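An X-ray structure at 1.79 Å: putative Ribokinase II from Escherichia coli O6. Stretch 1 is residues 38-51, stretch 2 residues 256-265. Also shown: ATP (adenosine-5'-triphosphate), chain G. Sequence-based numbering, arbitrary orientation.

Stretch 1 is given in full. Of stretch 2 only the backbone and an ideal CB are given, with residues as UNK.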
# COMPACT_ATOMS: atom_id res chain seq x y z
N GLY B 38 -6.17 12.24 -4.01
CA GLY B 38 -7.08 11.57 -4.93
C GLY B 38 -7.80 12.64 -5.74
O GLY B 38 -8.54 13.45 -5.19
N ALA B 39 -7.59 12.62 -7.06
CA ALA B 39 -8.20 13.60 -7.96
C ALA B 39 -9.64 13.95 -7.61
O ALA B 39 -9.97 15.12 -7.41
CB ALA B 39 -8.11 13.10 -9.41
N PRO B 40 -10.54 12.95 -7.52
CA PRO B 40 -11.93 13.26 -7.19
C PRO B 40 -12.08 13.97 -5.85
O PRO B 40 -12.89 14.89 -5.71
CB PRO B 40 -12.61 11.89 -7.19
CG PRO B 40 -11.78 11.10 -8.16
CD PRO B 40 -10.38 11.51 -7.80
N ALA B 41 -11.29 13.54 -4.86
CA ALA B 41 -11.34 14.14 -3.53
C ALA B 41 -10.87 15.59 -3.52
O ALA B 41 -11.47 16.44 -2.87
CB ALA B 41 -10.50 13.31 -2.55
N ILE B 42 -9.80 15.87 -4.25
CA ILE B 42 -9.29 17.23 -4.32
C ILE B 42 -10.29 18.11 -5.07
O ILE B 42 -10.55 19.25 -4.68
CB ILE B 42 -7.91 17.28 -5.01
CG1 ILE B 42 -6.94 16.35 -4.28
CG2 ILE B 42 -7.38 18.70 -5.01
CD1 ILE B 42 -5.64 16.12 -5.00
N PHE B 43 -10.86 17.58 -6.14
CA PHE B 43 -11.86 18.31 -6.92
C PHE B 43 -13.01 18.72 -6.01
O PHE B 43 -13.37 19.89 -5.92
CB PHE B 43 -12.42 17.42 -8.05
CG PHE B 43 -13.63 18.01 -8.75
CD1 PHE B 43 -13.48 18.89 -9.82
CD2 PHE B 43 -14.92 17.67 -8.35
CE1 PHE B 43 -14.58 19.43 -10.48
CE2 PHE B 43 -16.04 18.20 -9.00
CZ PHE B 43 -15.87 19.08 -10.06
N ILE B 44 -13.58 17.73 -5.34
CA ILE B 44 -14.72 17.96 -4.46
C ILE B 44 -14.38 18.84 -3.26
O ILE B 44 -15.24 19.57 -2.77
CB ILE B 44 -15.33 16.62 -3.97
CG1 ILE B 44 -16.84 16.78 -3.84
CG2 ILE B 44 -14.72 16.19 -2.65
CD1 ILE B 44 -17.52 17.05 -5.15
N ASP B 45 -13.14 18.78 -2.78
CA ASP B 45 -12.77 19.63 -1.65
C ASP B 45 -12.78 21.09 -2.11
O ASP B 45 -13.17 21.99 -1.36
CB ASP B 45 -11.39 19.26 -1.12
CG ASP B 45 -11.10 19.88 0.24
OD1 ASP B 45 -11.90 19.64 1.17
OD2 ASP B 45 -10.09 20.58 0.38
N GLN B 46 -12.36 21.33 -3.35
CA GLN B 46 -12.34 22.70 -3.86
C GLN B 46 -13.78 23.17 -4.03
O GLN B 46 -14.09 24.33 -3.75
CB GLN B 46 -11.59 22.78 -5.19
CG GLN B 46 -11.50 24.18 -5.80
CD GLN B 46 -10.98 25.22 -4.81
OE1 GLN B 46 -11.75 25.86 -4.09
NE2 GLN B 46 -9.67 25.37 -4.76
N VAL B 47 -14.66 22.28 -4.46
CA VAL B 47 -16.06 22.65 -4.62
C VAL B 47 -16.67 23.08 -3.30
O VAL B 47 -17.31 24.13 -3.22
CB VAL B 47 -16.91 21.49 -5.18
CG1 VAL B 47 -18.37 21.84 -5.11
CG2 VAL B 47 -16.50 21.19 -6.62
N THR B 48 -16.49 22.28 -2.25
CA THR B 48 -17.06 22.63 -0.95
C THR B 48 -16.42 23.85 -0.33
O THR B 48 -17.06 24.56 0.45
CB THR B 48 -16.97 21.47 0.07
OG1 THR B 48 -17.81 21.78 1.18
CG2 THR B 48 -15.53 21.29 0.58
N ARG B 49 -15.16 24.11 -0.65
CA ARG B 49 -14.50 25.27 -0.08
C ARG B 49 -15.04 26.56 -0.70
O ARG B 49 -14.88 27.63 -0.14
CB ARG B 49 -12.99 25.18 -0.26
CG ARG B 49 -12.37 24.06 0.56
CD ARG B 49 -11.01 24.47 1.04
NE ARG B 49 -11.10 25.51 2.05
CZ ARG B 49 -10.10 26.34 2.34
NH1 ARG B 49 -8.96 26.25 1.69
NH2 ARG B 49 -10.25 27.25 3.30
N LEU B 50 -15.67 26.44 -1.87
CA LEU B 50 -16.25 27.59 -2.54
C LEU B 50 -17.71 27.78 -2.06
O LEU B 50 -18.40 28.70 -2.49
CB LEU B 50 -16.16 27.44 -4.07
CG LEU B 50 -14.71 27.58 -4.56
CD1 LEU B 50 -14.60 27.25 -6.04
CD2 LEU B 50 -14.22 29.02 -4.29
N GLY B 51 -18.14 26.91 -1.14
CA GLY B 51 -19.47 27.01 -0.56
C GLY B 51 -20.60 26.28 -1.26
O GLY B 51 -21.77 26.40 -0.88
N UNK B 256 0.63 18.90 -8.58
CA UNK B 256 -0.33 17.81 -8.36
C UNK B 256 -1.84 18.12 -8.39
O UNK B 256 -2.60 17.46 -9.11
CB UNK B 256 -0.02 17.19 -7.00
N UNK B 257 -2.28 19.10 -7.62
CA UNK B 257 -3.71 19.40 -7.59
C UNK B 257 -4.23 20.53 -8.45
O UNK B 257 -5.41 20.85 -8.39
CB UNK B 257 -4.10 19.71 -6.14
N UNK B 258 -3.36 21.13 -9.26
CA UNK B 258 -3.74 22.24 -10.12
C UNK B 258 -5.02 21.99 -10.93
O UNK B 258 -6.00 22.73 -10.82
CB UNK B 258 -2.59 22.55 -11.08
N UNK B 259 -4.99 20.93 -11.74
CA UNK B 259 -6.12 20.59 -12.58
C UNK B 259 -7.39 20.28 -11.81
O UNK B 259 -8.48 20.64 -12.25
CB UNK B 259 -5.76 19.39 -13.46
N UNK B 260 -7.25 19.59 -10.68
CA UNK B 260 -8.41 19.24 -9.86
C UNK B 260 -9.04 20.50 -9.27
O UNK B 260 -10.26 20.64 -9.22
CB UNK B 260 -8.01 18.27 -8.74
N UNK B 261 -8.20 21.42 -8.80
CA UNK B 261 -8.68 22.66 -8.22
C UNK B 261 -9.29 23.53 -9.30
O UNK B 261 -10.35 24.12 -9.10
CB UNK B 261 -7.55 23.40 -7.50
N UNK B 262 -8.62 23.61 -10.45
CA UNK B 262 -9.14 24.38 -11.56
C UNK B 262 -10.55 23.86 -11.86
O UNK B 262 -11.48 24.63 -12.05
CB UNK B 262 -8.23 24.28 -12.78
N UNK B 263 -10.68 22.53 -11.88
CA UNK B 263 -11.96 21.90 -12.17
C UNK B 263 -13.05 22.20 -11.15
O UNK B 263 -14.18 22.54 -11.53
CB UNK B 263 -11.77 20.39 -12.27
N UNK B 264 -12.73 22.05 -9.87
CA UNK B 264 -13.72 22.32 -8.84
C UNK B 264 -14.15 23.77 -8.91
O UNK B 264 -15.34 24.09 -8.81
CB UNK B 264 -13.17 21.99 -7.45
N UNK B 265 -13.18 24.66 -9.07
CA UNK B 265 -13.45 26.09 -9.16
C UNK B 265 -14.41 26.41 -10.31
O UNK B 265 -15.38 27.16 -10.14
CB UNK B 265 -12.14 26.86 -9.34
PG ATP G . -3.90 17.14 -13.92
O1G ATP G . -3.20 17.25 -12.59
O2G ATP G . -3.56 15.86 -14.64
O3G ATP G . -5.41 17.24 -13.74
PB ATP G . -4.02 19.40 -15.82
O1B ATP G . -3.17 19.48 -17.06
O2B ATP G . -5.46 19.03 -15.91
O3B ATP G . -3.34 18.39 -14.77
PA ATP G . -2.69 21.88 -15.31
O1A ATP G . -1.44 21.42 -14.59
O2A ATP G . -2.64 22.20 -16.76
O3A ATP G . -3.87 20.78 -15.07
O5' ATP G . -3.82 23.10 -14.61
C5' ATP G . -4.76 23.71 -13.84
C4' ATP G . -4.90 25.12 -14.37
O4' ATP G . -4.12 25.66 -13.29
C3' ATP G . -4.08 25.65 -15.59
O3' ATP G . -4.76 25.64 -16.83
C2' ATP G . -3.65 26.97 -15.11
O2' ATP G . -4.69 27.94 -15.32
C1' ATP G . -3.32 26.76 -13.66
N9 ATP G . -1.85 26.42 -13.48
C8 ATP G . -1.23 25.17 -13.42
N7 ATP G . 0.10 25.28 -13.25
C5 ATP G . 0.38 26.58 -13.18
C6 ATP G . 1.60 27.44 -13.02
N6 ATP G . 2.79 26.85 -12.87
N1 ATP G . 1.47 28.84 -13.01
C2 ATP G . 0.24 29.50 -13.16
N3 ATP G . -0.93 28.76 -13.32
C4 ATP G . -0.91 27.35 -13.35

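Stretch 2 enters as a short turn and becomes a helix from 258, which runs beside helix 39-49 at an axial distance of 7.5 Å and an angle of 40°; no hydrogen bond joins the two, so fit is decided by packing.

Position 256 has a CB pointing sideways with nothing of stretch 1 within 5.5 Å, so many residues would do. It is Thr256, whose O lies 3.5 Å from ATP O1G.

At 257 the CB would point toward stretch 1 and stand 3.6 Å from Ile42 CG2. That leaves space for a small side chain, alanine or serine as well as glycine, but not obviously for a large one. The residue is Gly257; its O accepts a bond from the backbone N of 261 (2.9 Å), within the first helical turn.

Position 258 points away from stretch 1, which sets no limit there. Ala258 occupies it, its C 3.4 Å from ATP C5'.

The limit at 259 comes from the ligand: an ideal CB would be 2.2 Å from ATP O3G, a clash that calls for glycine. Gly259 brings its CA to 3.4 Å from ATP O3A.

Position 260 faces stretch 1 squarely, and its CA is 4.6 Å from the CA of Phe43. The ideal CB is 3.8 Å from Ile42 CG2 and 3.9 Å from both Phe43 N and Ala39 O, leaving a medium-sized side chain room to extend past Ala39 and Ile42. Stretch 1 offers no charged partner here, so an aliphatic residue is conceivable; the triphosphate nearby makes a polar one plausible too, though its negative charge does not by itself favour an acid. The residue is Asp260, in the m rotamer, and a carboxylate near the phosphates fits the name putative ribokinase. Its OD2 lies 3.5 Å from Ala39 CA and 3.6 Å from Ile42 CD1, while OD1 is 4.0 Å from ATP O3G.

The CB of 261 points sideways, 5.3 Å from Ile42 CG2, with the Gln46 side chain also close. A small or medium side chain such as alanine, serine, cysteine or valine could suit this site. Cys261 (m) sends its SG to 4.1 Å from Ile42 CG2, an apolar contact.

Position 262 points away and is free of stretch 1, so a large residue is allowed. Phe262 puts its CD1 3.5 Å from ATP C4'.

At 263 an ideal CB would sit only 3.3 Å from Phe43 CD1, which favours glycine and leaves alanine tight. Gly263 lets the Phe43 ring come close, with CE1 3.2 Å from Gly263 C.

Against stretch 1, 264 is the strictest position. An ideal CB of 264 would lie 2.6 Å from Phe43 O and 2.9 Å from Gln46 CB, so any side chain clashes and glycine alone fits. Gly264 allows Val47 CG2 to come within 3.7 Å of its CA, and Phe43 CD1 within 3.2 Å of its N.

Finally, the ideal CB of 265 points sideways and lies 4.1 Å from Leu50 CD1 and 4.5 Å from Gln46 CG, favouring a small apolar side chain. Ala265 supplies one: its CB makes an apolar contact with Leu50 CD1 at 4.1 Å.

Stretch 2 256-265: TGAGDCFGGA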
# COMPACT_ATOMS: atom_id res chain seq x y z
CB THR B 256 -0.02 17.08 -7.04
OG1 THR B 256 1.26 16.45 -7.14
CG2 THR B 256 -1.08 16.03 -6.75
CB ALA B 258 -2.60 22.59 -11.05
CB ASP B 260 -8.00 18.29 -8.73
CG ASP B 260 -7.21 17.08 -9.23
OD1 ASP B 260 -7.44 16.66 -10.39
OD2 ASP B 260 -6.39 16.54 -8.46
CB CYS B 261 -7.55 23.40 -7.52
SG CYS B 261 -7.11 22.66 -5.92
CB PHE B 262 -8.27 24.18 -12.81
CG PHE B 262 -8.81 24.85 -14.05
CD1 PHE B 262 -8.31 26.08 -14.46
CD2 PHE B 262 -9.83 24.27 -14.79
CE1 PHE B 262 -8.83 26.73 -15.58
CE2 PHE B 262 -10.36 24.91 -15.91
CZ PHE B 262 -9.86 26.15 -16.31
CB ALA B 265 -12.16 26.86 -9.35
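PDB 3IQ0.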